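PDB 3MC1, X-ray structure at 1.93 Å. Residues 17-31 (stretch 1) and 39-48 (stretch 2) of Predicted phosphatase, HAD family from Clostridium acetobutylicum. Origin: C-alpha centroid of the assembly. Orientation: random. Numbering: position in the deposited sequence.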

# COMPACT_ATOMS: atom_id res chain seq x y z
N ASP A 17 7.91 0.39 6.11
CA ASP A 17 7.85 -0.88 6.82
C ASP A 17 6.95 -0.53 8.01
O ASP A 17 7.44 -0.11 9.06
CB ASP A 17 9.24 -1.28 7.32
CG ASP A 17 9.25 -2.62 8.03
OD1 ASP A 17 8.16 -3.22 8.22
OD2 ASP A 17 10.35 -3.07 8.39
N SER A 18 5.65 -0.69 7.82
CA SER A 18 4.67 -0.33 8.84
C SER A 18 4.07 -1.46 9.67
O SER A 18 3.12 -1.25 10.42
CB SER A 18 3.53 0.43 8.17
OG SER A 18 3.22 -0.14 6.91
N ALA A 19 4.64 -2.66 9.54
CA ALA A 19 4.13 -3.83 10.24
C ALA A 19 3.89 -3.67 11.74
O ALA A 19 2.85 -4.09 12.25
CB ALA A 19 5.06 -5.01 9.99
N GLU A 20 4.85 -3.08 12.46
CA GLU A 20 4.70 -2.92 13.90
C GLU A 20 3.40 -2.23 14.30
O GLU A 20 2.61 -2.78 15.06
CB GLU A 20 5.88 -2.15 14.50
CG GLU A 20 5.58 -1.63 15.91
CD GLU A 20 6.76 -0.95 16.57
OE1 GLU A 20 7.55 -0.29 15.86
OE2 GLU A 20 6.88 -1.08 17.81
N GLY A 21 3.20 -1.02 13.78
CA GLY A 21 1.99 -0.28 14.11
C GLY A 21 0.70 -0.93 13.64
O GLY A 21 -0.31 -0.89 14.34
N ILE A 22 0.72 -1.51 12.44
CA ILE A 22 -0.47 -2.15 11.89
C ILE A 22 -0.82 -3.44 12.63
O ILE A 22 -1.97 -3.65 12.98
CB ILE A 22 -0.29 -2.43 10.37
CG1 ILE A 22 -0.15 -1.10 9.62
CG2 ILE A 22 -1.48 -3.22 9.83
CD1 ILE A 22 0.17 -1.26 8.13
N THR A 23 0.16 -4.30 12.87
CA THR A 23 -0.14 -5.55 13.56
C THR A 23 -0.58 -5.28 14.99
O THR A 23 -1.42 -5.99 15.54
CB THR A 23 1.07 -6.53 13.55
OG1 THR A 23 2.22 -5.89 14.12
CG2 THR A 23 1.38 -6.98 12.12
N LYS A 24 -0.02 -4.22 15.59
CA LYS A 24 -0.40 -3.86 16.95
C LYS A 24 -1.83 -3.32 16.99
O LYS A 24 -2.56 -3.58 17.95
CB LYS A 24 0.59 -2.85 17.53
CG LYS A 24 1.83 -3.51 18.10
CD LYS A 24 2.83 -2.50 18.68
CE LYS A 24 4.05 -3.23 19.22
NZ LYS A 24 5.04 -2.33 19.86
N SER A 25 -2.24 -2.60 15.95
CA SER A 25 -3.60 -2.06 15.89
C SER A 25 -4.60 -3.21 15.70
O SER A 25 -5.70 -3.19 16.26
CB SER A 25 -3.74 -1.05 14.75
OG SER A 25 -2.86 0.05 14.94
N VAL A 26 -4.22 -4.20 14.91
CA VAL A 26 -5.08 -5.35 14.68
C VAL A 26 -5.19 -6.16 15.98
O VAL A 26 -6.28 -6.57 16.36
CB VAL A 26 -4.51 -6.25 13.56
CG1 VAL A 26 -5.41 -7.48 13.36
CG2 VAL A 26 -4.40 -5.45 12.27
N LYS A 27 -4.06 -6.38 16.65
CA LYS A 27 -4.07 -7.13 17.90
C LYS A 27 -4.93 -6.41 18.93
O LYS A 27 -5.68 -7.05 19.67
CB LYS A 27 -2.65 -7.29 18.46
CG LYS A 27 -2.61 -8.01 19.80
CD LYS A 27 -1.26 -7.86 20.48
CE LYS A 27 -0.37 -9.08 20.28
NZ LYS A 27 -0.83 -10.24 21.10
N TYR A 28 -4.82 -5.08 18.97
CA TYR A 28 -5.62 -4.29 19.90
C TYR A 28 -7.10 -4.48 19.61
O TYR A 28 -7.92 -4.59 20.53
CB TYR A 28 -5.28 -2.80 19.77
CG TYR A 28 -6.28 -1.92 20.49
CD1 TYR A 28 -6.22 -1.77 21.88
CD2 TYR A 28 -7.31 -1.29 19.80
CE1 TYR A 28 -7.17 -1.01 22.56
CE2 TYR A 28 -8.27 -0.53 20.47
CZ TYR A 28 -8.19 -0.40 21.86
OH TYR A 28 -9.14 0.33 22.54
N SER A 29 -7.44 -4.50 18.32
CA SER A 29 -8.82 -4.68 17.89
C SER A 29 -9.35 -6.09 18.18
O SER A 29 -10.45 -6.25 18.71
CB SER A 29 -8.94 -4.40 16.39
OG SER A 29 -10.25 -4.64 15.94
N LEU A 30 -8.56 -7.10 17.82
CA LEU A 30 -8.97 -8.48 18.03
C LEU A 30 -9.14 -8.81 19.50
O LEU A 30 -10.06 -9.54 19.87
CB LEU A 30 -7.94 -9.43 17.40
CG LEU A 30 -7.79 -9.37 15.88
CD1 LEU A 30 -6.63 -10.26 15.45
CD2 LEU A 30 -9.08 -9.82 15.21
N ASN A 31 -8.25 -8.28 20.34
CA ASN A 31 -8.31 -8.51 21.78
C ASN A 31 -9.62 -8.00 22.37
O ASN A 31 -10.06 -8.47 23.42
CB ASN A 31 -7.13 -7.84 22.48
CG ASN A 31 -5.82 -8.58 22.24
OD1 ASN A 31 -5.77 -9.52 21.45
ND2 ASN A 31 -4.77 -8.15 22.92
N ASP A 39 1.71 -14.11 18.34
CA ASP A 39 2.69 -13.10 17.99
C ASP A 39 2.22 -12.25 16.82
O ASP A 39 1.58 -12.75 15.89
CB ASP A 39 4.04 -13.75 17.67
CG ASP A 39 4.02 -14.54 16.39
OD1 ASP A 39 3.09 -15.36 16.21
OD2 ASP A 39 4.93 -14.36 15.55
N LEU A 40 2.53 -10.96 16.90
CA LEU A 40 2.15 -9.98 15.89
C LEU A 40 2.45 -10.45 14.48
O LEU A 40 1.64 -10.26 13.57
CB LEU A 40 2.87 -8.67 16.16
CG LEU A 40 2.59 -8.02 17.52
CD1 LEU A 40 3.54 -6.87 17.75
CD2 LEU A 40 1.15 -7.54 17.55
N SER A 41 3.61 -11.05 14.29
CA SER A 41 4.03 -11.53 12.99
C SER A 41 2.94 -12.31 12.25
O SER A 41 2.87 -12.28 11.02
CB SER A 41 5.28 -12.40 13.13
OG SER A 41 5.77 -12.79 11.86
N SER A 42 2.09 -13.00 13.00
CA SER A 42 1.02 -13.78 12.37
C SER A 42 -0.06 -12.87 11.79
O SER A 42 -0.99 -13.34 11.12
CB SER A 42 0.41 -14.75 13.39
OG SER A 42 -0.27 -14.06 14.42
N LEU A 43 0.06 -11.57 12.03
CA LEU A 43 -0.91 -10.62 11.52
C LEU A 43 -0.33 -9.80 10.36
O LEU A 43 -0.92 -8.81 9.93
CB LEU A 43 -1.38 -9.68 12.64
CG LEU A 43 -2.07 -10.35 13.83
CD1 LEU A 43 -2.45 -9.30 14.87
CD2 LEU A 43 -3.30 -11.09 13.34
N ASN A 44 0.83 -10.21 9.86
CA ASN A 44 1.47 -9.50 8.75
C ASN A 44 0.59 -9.45 7.51
O ASN A 44 0.64 -8.48 6.76
CB ASN A 44 2.81 -10.15 8.39
CG ASN A 44 3.92 -9.79 9.36
OD1 ASN A 44 3.69 -9.11 10.36
ND2 ASN A 44 5.14 -10.25 9.08
N LYS A 45 -0.21 -10.49 7.31
CA LYS A 45 -1.08 -10.57 6.14
C LYS A 45 -2.10 -9.44 6.09
O LYS A 45 -2.73 -9.20 5.06
CB LYS A 45 -1.82 -11.91 6.10
CG LYS A 45 -2.90 -12.06 7.16
CD LYS A 45 -2.34 -12.63 8.46
CE LYS A 45 -2.35 -14.15 8.42
NZ LYS A 45 -3.75 -14.68 8.35
N PHE A 46 -2.27 -8.75 7.22
CA PHE A 46 -3.20 -7.62 7.32
C PHE A 46 -2.55 -6.37 6.72
O PHE A 46 -3.21 -5.33 6.54
CB PHE A 46 -3.55 -7.34 8.78
CG PHE A 46 -4.80 -8.03 9.27
CD1 PHE A 46 -6.02 -7.36 9.25
CD2 PHE A 46 -4.75 -9.32 9.78
CE1 PHE A 46 -7.19 -7.98 9.74
CE2 PHE A 46 -5.90 -9.95 10.27
CZ PHE A 46 -7.12 -9.28 10.25
N VAL A 47 -1.26 -6.45 6.40
CA VAL A 47 -0.56 -5.29 5.85
C VAL A 47 -0.67 -5.23 4.34
O VAL A 47 -0.07 -6.04 3.63
CB VAL A 47 0.93 -5.29 6.25
CG1 VAL A 47 1.64 -4.08 5.62
CG2 VAL A 47 1.07 -5.26 7.77
N GLY A 48 -1.45 -4.26 3.85
CA GLY A 48 -1.63 -4.10 2.42
C GLY A 48 -3.09 -4.03 1.98
O GLY A 48 -3.54 -3.00 1.49

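The contact is an apolar packing of one helix face against a short 3-10 segment and the loop residue after it, with no hydrogen bond or salt bridge across it. It buries 608 Å², both sides summed, and the backbones come nearest where the CA of Thr 23 lies 5.5 Å from the CA of Leu 40.

The helix presents Ala 19, Ile 22, Thr 23, Val 26, Lys 27 and Leu 30, a spacing of three and four residues that keeps them on one face; from Ile 22 onward, the CA-to-CB bonds of this set all point toward the other stretch. Backbone bonds hold that spacing, for example Lys 27 N to Thr 23 O at 2.9 Å and Leu 30 N to Val 26 O at 2.8 Å. On the partner, Leu 43, Phe 46 and Val 47 point toward the helix.

Val 26 has the most specific geometry. Its CG1 stands 3.8 Å from the centroid of the Phe 46 ring and 5° off the ring normal, a CH-pi contact over the face. The same CG1 is 3.8 Å from Leu 43 CD1, while Val 26 CG2 reaches Phe 46 CD1 at 3.9 Å, so both methyls of this t rotamer are used. Leu 43, an m,t rotamer, packs its CD1 3.5 Å from Thr 23 O, and its CD2 is 4.0 Å from Leu 30 CD1. Towards the start of the helix, Ile 22 CG2 meets Val 47 CG2 at 3.9 Å, and the latter also lies 4.2 Å from Ala 19 CA.

Thr 23 is a polar residue in a buried place, and its hydroxyl is satisfied within its own helix: OG1 donates to Ala 19 O at 2.7 Å. The p rotamer (chi1 56°) permits this bond while CG2 packs 3.9 Å from Leu 43 CB and 3.6 Å from Asn 44 OD1. Thr 23 OG1 also rests 3.5 Å from Leu 40 CB.

Leu 40 loses the most area to the other stretch, 98 Å². Its CA-to-CB bond points sideways, but the end of the side chain comes nearer and lies against the aliphatic parts of two lysines: CD1 is 3.8 Å from Lys 24 CG, and CD2 is 3.5 Å from Lys 27 CE. The long methylene chains suit this partly exposed border, since they cover leucine while their charged ends bond elsewhere. Lys 24 NZ forms a salt bridge with Glu 20 OE2 at 3.0 Å.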